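Local coordinates for fibronectin-binding protein BBK32 (Borrelia burgdorferi, PDB 6N1L) that binds fibronectin and, through the complement inhibitory domain described here, probably binds the protease C1r to block the classical pathway of complement, at residues 122-125 with 126-129; 29-32 with 33-37; 90-93 with 94-97. All coordinates share one frame; numbering follows the deposited sequence.

Contact 1 (122-125 with 126-129)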
loop_
_atom_site.group_PDB
_atom_site.type_symbol
_atom_site.label_atom_id
_atom_site.label_comp_id
_atom_site.label_asym_id
_atom_site.label_seq_id
_atom_site.Cartn_x
_atom_site.Cartn_y
_atom_site.Cartn_z
ATOM N N LEU A 122 9.735 -9.827 -9.454
ATOM C CA LEU A 122 8.705 -8.830 -9.148
ATOM C C LEU A 122 7.464 -9.474 -8.543
ATOM O O LEU A 122 6.912 -8.977 -7.554
ATOM C CB LEU A 122 8.329 -8.036 -10.402
ATOM C CG LEU A 122 7.283 -6.943 -10.137
ATOM C CD1 LEU A 122 7.723 -6.055 -8.964
ATOM C CD2 LEU A 122 6.984 -6.092 -11.365
ATOM N N TYR A 123 6.987 -10.572 -9.136
ATOM C CA TYR A 123 5.811 -11.224 -8.573
ATOM C C TYR A 123 6.075 -11.697 -7.149
ATOM O O TYR A 123 5.198 -11.604 -6.281
ATOM C CB TYR A 123 5.360 -12.393 -9.454
ATOM C CG TYR A 123 3.990 -12.887 -9.058
ATOM C CD1 TYR A 123 2.873 -12.075 -9.230
ATOM C CD2 TYR A 123 3.817 -14.131 -8.482
ATOM C CE1 TYR A 123 1.614 -12.503 -8.849
ATOM C CE2 TYR A 123 2.559 -14.574 -8.105
ATOM C CZ TYR A 123 1.463 -13.752 -8.293
ATOM O OH TYR A 123 0.205 -14.172 -7.922
ATOM N N GLU A 124 7.281 -12.203 -6.889
ATOM C CA GLU A 124 7.640 -12.603 -5.535
ATOM C C GLU A 124 7.664 -11.408 -4.591
ATOM O O GLU A 124 7.343 -11.553 -3.408
ATOM C CB GLU A 124 9.002 -13.296 -5.534
ATOM C CG GLU A 124 9.020 -14.633 -6.259
ATOM C CD GLU A 124 8.065 -15.628 -5.638
ATOM O OE1 GLU A 124 8.157 -15.842 -4.407
ATOM O OE2 GLU A 124 7.225 -16.190 -6.375
ATOM N N ALA A 125 8.067 -10.238 -5.088
ATOM C CA ALA A 125 8.065 -9.034 -4.258
ATOM C C ALA A 125 6.647 -8.676 -3.828
ATOM O O ALA A 125 6.389 -8.425 -2.643
ATOM C CB ALA A 125 8.721 -7.877 -5.016
ATOM N N TYR A 126 5.706 -8.677 -4.777
ATOM C CA TYR A 126 4.297 -8.472 -4.444
ATOM C C TYR A 126 3.817 -9.513 -3.441
ATOM O O TYR A 126 3.211 -9.171 -2.421
ATOM C CB TYR A 126 3.437 -8.514 -5.716
ATOM C CG TYR A 126 3.325 -7.203 -6.461
ATOM C CD1 TYR A 126 2.446 -6.202 -6.044
ATOM C CD2 TYR A 126 4.104 -6.960 -7.592
ATOM C CE1 TYR A 126 2.338 -5.010 -6.724
ATOM C CE2 TYR A 126 4.011 -5.770 -8.288
ATOM C CZ TYR A 126 3.129 -4.788 -7.854
ATOM O OH TYR A 126 3.043 -3.609 -8.531
ATOM N N LYS A 127 4.102 -10.797 -3.700
ATOM C CA LYS A 127 3.669 -11.849 -2.784
ATOM C C LYS A 127 4.205 -11.636 -1.374
ATOM O O LYS A 127 3.531 -11.970 -0.393
ATOM C CB LYS A 127 4.101 -13.223 -3.312
ATOM C CG LYS A 127 3.027 -13.930 -4.116
ATOM C CD LYS A 127 3.221 -15.441 -4.059
ATOM C CE LYS A 127 4.461 -15.872 -4.838
ATOM N NZ LYS A 127 5.016 -17.178 -4.348
ATOM N N ALA A 128 5.402 -11.068 -1.246
ATOM C CA ALA A 128 5.952 -10.812 0.075
ATOM C C ALA A 128 5.169 -9.765 0.869
ATOM O O ALA A 128 5.283 -9.745 2.099
ATOM C CB ALA A 128 7.413 -10.381 -0.055
ATOM N N ILE A 129 4.396 -8.883 0.227
ATOM C CA ILE A 129 3.818 -7.760 0.954
ATOM C C ILE A 129 2.300 -7.708 0.927
ATOM O O ILE A 129 1.714 -6.873 1.616
ATOM C CB ILE A 129 4.408 -6.405 0.491
ATOM C CG1 ILE A 129 4.246 -6.171 -1.017
ATOM C CG2 ILE A 129 5.891 -6.334 0.869
ATOM C CD1 ILE A 129 2.920 -5.580 -1.425
#
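E124 and K127, three residues apart on the first turns of helix 122-147, form a salt bridge with NZ of K127 3.2 Å from OE2 of E124. Both carboxylate oxygens lie near the ammonium, but the individual hydrogen bonds are weak, as befits a loose ion pair on the outside of a helix. The glutamate bends at chi2 (-60°) and the lysine at chi3 (-70°), and these turns bring the two charged ends together while the chains run side by side. Beneath them, N of Y126 donates to O of L122 at 3.0 Å in a nearly straight bond (168°), and the bond from N of K127 to O of Y123 is almost equally straight. The ladder then shifts: N of A128 makes a more bent bond to O of E124 and a weak one to O of A125, and N of I129 turns to O of Y126, three residues back. E124 N is held by the side chain of N121.

Lysine also serves as a hydrocarbon here, since CE of K127 passes obliquely by CE2 of Y123 at 4.0 Å. That tyrosine hydrogen-bonds through OH to S38 and meets F37 edge-to-face, so its ring belongs partly to the interface with helix 9-44. On another flank, L122 and Y126 lie alongside each other, with CD1 of L122 3.8 Å from CE2 of Y126. Y126 packs on T33, Y34 and L69, and I129 faces F73, L112 and I116.

The charge pair thus stays at the outer surface while aromatic and branched residues fill the interior, and the acidic E124, near the helix start, may also interact favourably with the helix dipole.

Contact 2 (29-32 with 33-37)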
loop_
_atom_site.group_PDB
_atom_site.type_symbol
_atom_site.label_atom_id
_atom_site.label_comp_id
_atom_site.label_asym_id
_atom_site.label_seq_id
_atom_site.Cartn_x
_atom_site.Cartn_y
_atom_site.Cartn_z
ATOM N N LYS A 29 -4.541 0.761 -4.583
ATOM C CA LYS A 29 -3.881 0.813 -5.888
ATOM C C LYS A 29 -2.824 -0.281 -6.020
ATOM O O LYS A 29 -2.740 -0.955 -7.060
ATOM C CB LYS A 29 -3.255 2.191 -6.094
ATOM C CG LYS A 29 -2.576 2.377 -7.443
ATOM C CD LYS A 29 -1.819 3.700 -7.467
ATOM C CE LYS A 29 -1.138 3.928 -8.809
ATOM N NZ LYS A 29 -0.306 5.167 -8.794
ATOM N N ILE A 30 -2.020 -0.485 -4.968
ATOM C CA ILE A 30 -1.004 -1.529 -4.996
ATOM C C ILE A 30 -1.660 -2.902 -5.103
ATOM O O ILE A 30 -1.212 -3.760 -5.871
ATOM C CB ILE A 30 -0.095 -1.447 -3.756
ATOM C CG1 ILE A 30 0.734 -0.159 -3.753
ATOM C CG2 ILE A 30 0.857 -2.629 -3.732
ATOM C CD1 ILE A 30 1.384 0.163 -2.364
ATOM N N TYR A 31 -2.715 -3.142 -4.313
ATOM C CA TYR A 31 -3.351 -4.456 -4.338
ATOM C C TYR A 31 -4.013 -4.716 -5.693
ATOM O O TYR A 31 -3.946 -5.832 -6.221
ATOM C CB TYR A 31 -4.369 -4.582 -3.197
ATOM C CG TYR A 31 -5.015 -5.938 -3.155
ATOM C CD1 TYR A 31 -4.288 -7.056 -2.774
ATOM C CD2 TYR A 31 -6.343 -6.104 -3.506
ATOM C CE1 TYR A 31 -4.863 -8.311 -2.766
ATOM C CE2 TYR A 31 -6.932 -7.350 -3.479
ATOM C CZ TYR A 31 -6.190 -8.448 -3.110
ATOM O OH TYR A 31 -6.791 -9.692 -3.094
ATOM N N ASN A 32 -4.643 -3.688 -6.265
ATOM C CA ASN A 32 -5.248 -3.849 -7.590
ATOM C C ASN A 32 -4.196 -4.140 -8.652
ATOM O O ASN A 32 -4.458 -4.906 -9.591
ATOM C CB ASN A 32 -6.049 -2.604 -7.963
ATOM C CG ASN A 32 -7.332 -2.450 -7.142
ATOM O OD1 ASN A 32 -7.802 -3.388 -6.491
ATOM N ND2 ASN A 32 -7.904 -1.267 -7.192
ATOM N N THR A 33 -3.001 -3.561 -8.514
ATOM C CA THR A 33 -1.914 -3.880 -9.442
ATOM C C THR A 33 -1.506 -5.344 -9.322
ATOM O O THR A 33 -1.346 -6.050 -10.326
ATOM C CB THR A 33 -0.706 -2.973 -9.191
ATOM O OG1 THR A 33 -1.103 -1.603 -9.262
ATOM C CG2 THR A 33 0.370 -3.210 -10.275
ATOM N N TYR A 34 -1.335 -5.820 -8.091
ATOM C CA TYR A 34 -1.055 -7.230 -7.870
ATOM C C TYR A 34 -2.126 -8.119 -8.500
ATOM O O TYR A 34 -1.800 -9.107 -9.165
ATOM C CB TYR A 34 -0.950 -7.484 -6.372
ATOM C CG TYR A 34 -0.992 -8.939 -5.998
ATOM C CD1 TYR A 34 0.083 -9.771 -6.255
ATOM C CD2 TYR A 34 -2.110 -9.470 -5.362
ATOM C CE1 TYR A 34 0.042 -11.126 -5.900
ATOM C CE2 TYR A 34 -2.159 -10.807 -5.004
ATOM C CZ TYR A 34 -1.085 -11.623 -5.273
ATOM O OH TYR A 34 -1.142 -12.954 -4.915
ATOM N N THR A 35 -3.401 -7.761 -8.341
ATOM C CA THR A 35 -4.470 -8.594 -8.896
ATOM C C THR A 35 -4.368 -8.666 -10.415
ATOM O O THR A 35 -4.445 -9.750 -11.016
ATOM C CB THR A 35 -5.825 -8.034 -8.480
ATOM O OG1 THR A 35 -5.959 -8.152 -7.050
ATOM C CG2 THR A 35 -6.957 -8.803 -9.157
ATOM N N LEU A 36 -4.152 -7.514 -11.045
ATOM C CA LEU A 36 -4.029 -7.452 -12.498
ATOM C C LEU A 36 -2.807 -8.223 -12.983
ATOM O O LEU A 36 -2.896 -9.002 -13.944
ATOM C CB LEU A 36 -3.976 -5.989 -12.947
ATOM C CG LEU A 36 -4.063 -5.795 -14.471
ATOM C CD1 LEU A 36 -5.399 -6.276 -14.941
ATOM C CD2 LEU A 36 -3.883 -4.307 -14.815
ATOM N N PHE A 37 -1.649 -8.006 -12.345
ATOM C CA PHE A 37 -0.432 -8.744 -12.669
ATOM C C PHE A 37 -0.695 -10.246 -12.613
ATOM O O PHE A 37 -0.383 -10.985 -13.556
ATOM C CB PHE A 37 0.666 -8.317 -11.683
ATOM C CG PHE A 37 2.057 -8.796 -11.993
ATOM C CD1 PHE A 37 2.417 -9.278 -13.235
ATOM C CD2 PHE A 37 3.028 -8.736 -11.006
ATOM C CE1 PHE A 37 3.709 -9.699 -13.475
ATOM C CE2 PHE A 37 4.319 -9.156 -11.241
ATOM C CZ PHE A 37 4.663 -9.633 -12.481
HETATM O O HOH W 1 -5.826 -10.588 -5.882
HETATM O O HOH W 2 -7.849 -6.176 -6.615
#
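T33 holds K29 O with two donors, one from its backbone and one from its side chain. OG1 of T33 lies 2.8 Å from O of K29, and N of T33 lies 3.0 Å from the same oxygen; the two approach from opposite faces of the carbonyl plane. Placing OG1 beside the backbone N (chi1 -55°) turns the hydroxyl back along the helix, a common way for threonine to satisfy itself within a helix. The further backbone bonds, from Y34 to I30, T35 to Y31 and L36 to N32, continue the helical ladder.

Two waters gather on the hydroxyl of T35. The first lies 2.7 Å from OG1 of T35 and 3.1 Å from OH of Y31; the second lies 2.8 Å from OG1 of T35 and donates to OD1 of N32. Polar residues suit this outward side, where solvent links residues three and four positions apart. The same OG1 of T35 is a polar atom set over one face of the Y31 ring, 3.8 Å above the plane and toward the rim.

The nonpolar contact is between rings, CE1 of Y31 approaching CD2 of Y34 obliquely at 4.0 Å. I30 is buried against I133, L69 and F73, whereas T33 and L36 touch F64 and the Y31 ring meets V130.

Polar, hydrated residues on one side and I30, packed on helices 66-87 and 122-147, on the other make helix 9-44 amphipathic, the pattern of a helix in a helical bundle.

Contact 3 (90-93 with 94-97)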
loop_
_atom_site.group_PDB
_atom_site.type_symbol
_atom_site.label_atom_id
_atom_site.label_comp_id
_atom_site.label_asym_id
_atom_site.label_seq_id
_atom_site.Cartn_x
_atom_site.Cartn_y
_atom_site.Cartn_z
ATOM N N PHE A 90 -1.344 15.767 18.629
ATOM C CA PHE A 90 -2.530 15.317 19.352
ATOM C C PHE A 90 -2.235 15.187 20.844
ATOM O O PHE A 90 -1.154 14.743 21.252
ATOM C CB PHE A 90 -3.019 13.972 18.796
ATOM C CG PHE A 90 -3.595 14.047 17.391
ATOM C CD1 PHE A 90 -3.962 15.258 16.828
ATOM C CD2 PHE A 90 -3.759 12.881 16.633
ATOM C CE1 PHE A 90 -4.488 15.316 15.548
ATOM C CE2 PHE A 90 -4.286 12.938 15.357
ATOM C CZ PHE A 90 -4.649 14.155 14.814
ATOM N N VAL A 91 -3.212 15.570 21.680
ATOM C CA VAL A 91 -3.026 15.576 23.114
ATOM C C VAL A 91 -4.051 14.744 23.883
ATOM O O VAL A 91 -3.784 14.374 25.036
ATOM C CB VAL A 91 -3.014 17.018 23.671
ATOM C CG1 VAL A 91 -1.830 17.785 23.113
ATOM C CG2 VAL A 91 -4.319 17.715 23.340
ATOM N N TYR A 92 -5.214 14.439 23.304
ATOM C CA TYR A 92 -6.275 13.751 24.027
ATOM C C TYR A 92 -6.120 12.234 23.920
ATOM O O TYR A 92 -5.290 11.713 23.175
ATOM C CB TYR A 92 -7.642 14.213 23.518
ATOM C CG TYR A 92 -7.796 15.711 23.604
ATOM C CD1 TYR A 92 -7.903 16.350 24.837
ATOM C CD2 TYR A 92 -7.790 16.493 22.463
ATOM C CE1 TYR A 92 -8.024 17.724 24.921
ATOM C CE2 TYR A 92 -7.909 17.869 22.539
ATOM C CZ TYR A 92 -8.028 18.477 23.773
ATOM O OH TYR A 92 -8.144 19.842 23.842
ATOM N N ILE A 93 -6.940 11.516 24.686
ATOM C CA ILE A 93 -6.651 10.109 24.948
ATOM C C ILE A 93 -6.902 9.248 23.707
ATOM O O ILE A 93 -6.145 8.306 23.426
ATOM C CB ILE A 93 -7.456 9.631 26.173
ATOM C CG1 ILE A 93 -6.950 8.272 26.653
ATOM C CG2 ILE A 93 -8.955 9.614 25.895
ATOM C CD1 ILE A 93 -5.975 8.369 27.815
ATOM N N ASN A 94 -7.945 9.565 22.936
ATOM C CA ASN A 94 -8.276 8.766 21.762
ATOM C C ASN A 94 -7.352 9.078 20.589
ATOM O O ASN A 94 -6.879 8.158 19.910
ATOM C CB ASN A 94 -9.740 8.987 21.369
ATOM C CG ASN A 94 -9.972 10.329 20.684
ATOM O OD1 ASN A 94 -9.581 11.382 21.199
ATOM N ND2 ASN A 94 -10.595 10.295 19.510
ATOM N N ASP A 95 -7.063 10.359 20.338
ATOM C CA ASP A 95 -6.252 10.681 19.177
ATOM C C ASP A 95 -4.766 10.430 19.410
ATOM O O ASP A 95 -4.036 10.236 18.435
ATOM C CB ASP A 95 -6.509 12.122 18.707
ATOM C CG ASP A 95 -6.364 13.159 19.811
ATOM O OD1 ASP A 95 -5.747 12.863 20.856
ATOM O OD2 ASP A 95 -6.879 14.285 19.616
ATOM N N THR A 96 -4.300 10.388 20.665
ATOM C CA THR A 96 -2.934 9.917 20.880
ATOM C C THR A 96 -2.824 8.430 20.574
ATOM O O THR A 96 -1.766 7.963 20.140
ATOM C CB THR A 96 -2.452 10.202 22.309
ATOM O OG1 THR A 96 -3.367 9.640 23.260
ATOM C CG2 THR A 96 -2.293 11.704 22.548
ATOM N N HIS A 97 -3.905 7.672 20.786
ATOM C CA HIS A 97 -3.902 6.268 20.395
ATOM C C HIS A 97 -3.799 6.124 18.879
ATOM O O HIS A 97 -3.080 5.248 18.382
ATOM C CB HIS A 97 -5.158 5.573 20.912
ATOM C CG HIS A 97 -5.222 4.120 20.564
ATOM N ND1 HIS A 97 -6.347 3.529 20.031
ATOM C CD2 HIS A 97 -4.291 3.140 20.662
ATOM C CE1 HIS A 97 -6.110 2.248 19.820
ATOM N NE2 HIS A 97 -4.871 1.987 20.195
#
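Y92 meets D95 at the edge of its ring, where OD2 of the aspartate lies in the ring plane, 3.7 Å from CD2 of Y92. Over the centre of one face sits CG2 of V91, 3.6 Å above the plane. F90 also presents its edge to D95: CD2 of F90 is 3.2 Å from the backbone O of D95, near the ring plane. Rim hydrogens carry a slight positive charge, so oxygen is a fitting neighbour at both edges. The planes of the F90 ring and the carboxylate are nearly parallel, 13° apart, with CB of D95 3.5 Å from CD2 of F90.

The aspartate reaches back to the loop because CG lies between the backbone N and the carbonyl carbon (chi1 53°). Its OD2 is hydrogen-bonded to OH of Y9, which also accepts from V91 N and whose ring meets that of Y92 edge-to-face.

T96 adds a polar tie: its N donates to O of Y92 at 3.0 Å, while OG1 of T96 lies 2.8 Å from that same oxygen and 3.1 Å from O of I93, with one proton to serve either.

F90 packs on Y12, L13 and V16, so apolar anchoring and polar ties meet at this turn. The Y9 hydroxyl probably eases the burial of the D95 carboxylate, which may also benefit from its place near the start of helix 93-117.

Along the chain the order is contact 2, contact 3, contact 1. Contact 2 lies within helix 9-44, contact 3 where the loop after helix 66-87 enters helix 93-117, and contact 1 at the start of helix 122-147. Contacts 1 and 2 are neighbours, their centres 11 Å apart, and where they touch, helix 9-44 packs on helix 122-147, far from it in sequence. Contact 3 stands on the opposite side of the chain's centre, about 35 Å from contact 1 and 34 Å from contact 2 between centres. All three thus belong to one elongated, all-helical bundle: the first two meet at a helix-helix interface, whereas the third secures a turn at the far end.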